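Local coordinates for protein Fc fragment of IgE receptor II (PDB 6PWS) that probably serves as a low-affinity IgE receptor and binds mannose-type sugars through calcium in its C-type carbohydrate-recognition domain, at residues 18-24 against 126-132. Numbering follows the deposited sequence.
Sequences KKCYYFG and WVCDRLA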
# COMPACT_ATOMS: atom_id res chain seq x y z
N LYS A 18 -11.33 -5.26 -11.32
CA LYS A 18 -12.19 -4.11 -11.05
C LYS A 18 -11.41 -2.89 -10.58
O LYS A 18 -12.02 -1.85 -10.32
CB LYS A 18 -13.29 -4.39 -10.02
CG LYS A 18 -14.02 -5.68 -10.26
CD LYS A 18 -14.68 -6.12 -8.99
CE LYS A 18 -15.80 -7.08 -9.27
NZ LYS A 18 -15.37 -8.46 -9.64
N LYS A 19 -10.09 -2.99 -10.44
CA LYS A 19 -9.28 -1.89 -9.94
C LYS A 19 -8.11 -1.64 -10.88
O LYS A 19 -7.78 -2.46 -11.74
CB LYS A 19 -8.80 -2.17 -8.50
CG LYS A 19 -9.94 -2.11 -7.48
CD LYS A 19 -9.52 -2.53 -6.07
CE LYS A 19 -8.44 -1.61 -5.50
NZ LYS A 19 -8.14 -1.95 -4.08
N CYS A 20 -7.51 -0.47 -10.69
CA CYS A 20 -6.33 -0.03 -11.42
C CYS A 20 -5.24 0.28 -10.40
O CYS A 20 -5.53 0.84 -9.34
CB CYS A 20 -6.64 1.25 -12.19
SG CYS A 20 -7.99 1.06 -13.38
N TYR A 21 -4.00 -0.04 -10.77
CA TYR A 21 -2.87 0.05 -9.85
C TYR A 21 -1.73 0.83 -10.48
O TYR A 21 -1.44 0.68 -11.68
CB TYR A 21 -2.41 -1.35 -9.43
CG TYR A 21 -3.51 -2.15 -8.76
CD1 TYR A 21 -4.44 -2.85 -9.52
CD2 TYR A 21 -3.62 -2.19 -7.38
CE1 TYR A 21 -5.46 -3.57 -8.91
CE2 TYR A 21 -4.64 -2.92 -6.76
CZ TYR A 21 -5.55 -3.61 -7.53
OH TYR A 21 -6.56 -4.36 -6.97
N TYR A 22 -1.07 1.64 -9.66
CA TYR A 22 0.05 2.46 -10.08
C TYR A 22 1.27 2.04 -9.26
O TYR A 22 1.24 2.12 -8.03
CB TYR A 22 -0.23 3.94 -9.83
CG TYR A 22 0.76 4.85 -10.52
CD1 TYR A 22 1.89 5.32 -9.87
CD2 TYR A 22 0.57 5.21 -11.84
CE1 TYR A 22 2.80 6.15 -10.53
CE2 TYR A 22 1.45 6.04 -12.50
CZ TYR A 22 2.56 6.50 -11.85
OH TYR A 22 3.43 7.31 -12.54
N PHE A 23 2.31 1.58 -9.94
CA PHE A 23 3.54 1.14 -9.28
C PHE A 23 4.52 2.30 -9.29
O PHE A 23 5.35 2.44 -10.20
CB PHE A 23 4.09 -0.13 -9.93
CG PHE A 23 3.18 -1.31 -9.76
CD1 PHE A 23 3.29 -2.12 -8.65
CD2 PHE A 23 2.17 -1.57 -10.68
CE1 PHE A 23 2.42 -3.18 -8.45
CE2 PHE A 23 1.30 -2.64 -10.48
CZ PHE A 23 1.43 -3.44 -9.37
N GLY A 24 4.39 3.16 -8.28
CA GLY A 24 5.22 4.34 -8.19
C GLY A 24 6.64 4.01 -7.78
O GLY A 24 6.90 3.07 -7.02
N TRP A 126 6.05 2.67 -4.02
CA TRP A 126 4.78 2.99 -3.39
C TRP A 126 3.72 2.59 -4.41
O TRP A 126 3.97 2.66 -5.61
CB TRP A 126 4.70 4.49 -2.97
CG TRP A 126 5.44 5.44 -3.90
CD1 TRP A 126 6.79 5.72 -3.90
CD2 TRP A 126 4.89 6.18 -5.00
NE1 TRP A 126 7.10 6.57 -4.93
CE2 TRP A 126 5.95 6.88 -5.61
CE3 TRP A 126 3.59 6.34 -5.51
CZ2 TRP A 126 5.76 7.70 -6.71
CZ3 TRP A 126 3.41 7.16 -6.60
CH2 TRP A 126 4.48 7.83 -7.19
N VAL A 127 2.58 2.08 -3.94
CA VAL A 127 1.56 1.55 -4.84
C VAL A 127 0.26 2.29 -4.58
O VAL A 127 -0.17 2.40 -3.43
CB VAL A 127 1.37 0.03 -4.65
CG1 VAL A 127 0.35 -0.49 -5.65
CG2 VAL A 127 2.70 -0.71 -4.78
N CYS A 128 -0.37 2.78 -5.65
CA CYS A 128 -1.67 3.43 -5.59
C CYS A 128 -2.73 2.55 -6.23
O CYS A 128 -2.43 1.71 -7.09
CB CYS A 128 -1.69 4.76 -6.35
SG CYS A 128 -0.23 5.82 -6.20
N ASP A 129 -3.99 2.80 -5.87
CA ASP A 129 -5.10 2.19 -6.57
C ASP A 129 -6.21 3.21 -6.85
O ASP A 129 -6.23 4.33 -6.33
CB ASP A 129 -5.62 0.89 -5.91
CG ASP A 129 -6.33 1.10 -4.57
OD1 ASP A 129 -6.84 2.20 -4.31
OD2 ASP A 129 -6.36 0.12 -3.78
N ARG A 130 -7.10 2.77 -7.74
CA ARG A 130 -8.30 3.44 -8.17
C ARG A 130 -9.28 2.36 -8.61
O ARG A 130 -8.88 1.24 -8.94
CB ARG A 130 -8.07 4.29 -9.42
CG ARG A 130 -7.51 5.66 -9.19
CD ARG A 130 -7.15 6.34 -10.51
NE ARG A 130 -8.25 6.42 -11.48
CZ ARG A 130 -9.12 7.42 -11.57
NH1 ARG A 130 -9.07 8.46 -10.74
NH2 ARG A 130 -10.07 7.39 -12.51
N LEU A 131 -10.56 2.69 -8.64
CA LEU A 131 -11.52 1.80 -9.27
C LEU A 131 -11.39 1.91 -10.79
O LEU A 131 -11.16 2.99 -11.33
CB LEU A 131 -12.94 2.17 -8.87
CG LEU A 131 -13.20 2.18 -7.37
CD1 LEU A 131 -14.66 2.54 -7.09
CD2 LEU A 131 -12.85 0.84 -6.73
N ALA A 132 -11.53 0.79 -11.47
CA ALA A 132 -11.53 0.82 -12.93
C ALA A 132 -12.81 1.49 -13.42
O ALA A 132 -13.86 1.42 -12.77
CB ALA A 132 -11.43 -0.59 -13.48
O HOH W 1 -14.52 -0.68 -11.36
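Cys20, Tyr22 and Gly24 pair with Arg130, Cys128 and Trp126 through reciprocal backbone hydrogen bonds, joining strands 19-24 and 126-131 as antiparallel neighbours, their directions 157° apart. Gly24 N to Trp126 O is the weak member of the ladder. Past its other end, Ala132 N reaches Lys18 O at 2.9 Å, and one water donates to both Lys18 O and Ala132 O.

On the face carrying Tyr22 and Cys128, the Trp126 indole lies flat over the bare backbone of Gly24: Gly24 CA sits 3.4 Å from the centroid of the Trp126 six-membered ring, straight above it, a close CH-pi contact. The indole is swung there by an unusual chi1 of 34°, which places CG between the backbone N and the carbonyl carbon. Alongside, Tyr22 CD1 meets Trp126 CZ3 at 4.0 Å, while Tyr22 CB rests on Cys128 CB. Helix 30-39 packs on the indole, and Cys128 ties the strand to that helix through its disulfide with Cys37. Farther along, Cys20 SG lies 3.8 Å from Ala132 CB.

On the face bearing Tyr21, Phe23 and Val127, the Lys19 chain, bent at chi3 (62°), brings NZ to Asp129 OD2 at 2.7 Å, approaching from above the carboxylate plane. This face turns to helix 50-59, whose Glu52 takes both Lys19 NZ and Tyr21 OH, and Ser46 N also donates to Asp129 OD2.

This is the pairing of strands from near the two ends of the chain, a hallmark of the loop-in-loop C-type lectin fold, well away from the calcium-bound sugar. Lys19 between two carboxylates probably offsets the charge of the buried Asp129, so a salt bridge ties the strand pair to helix 50-59 and a disulfide ties it to helix 30-39.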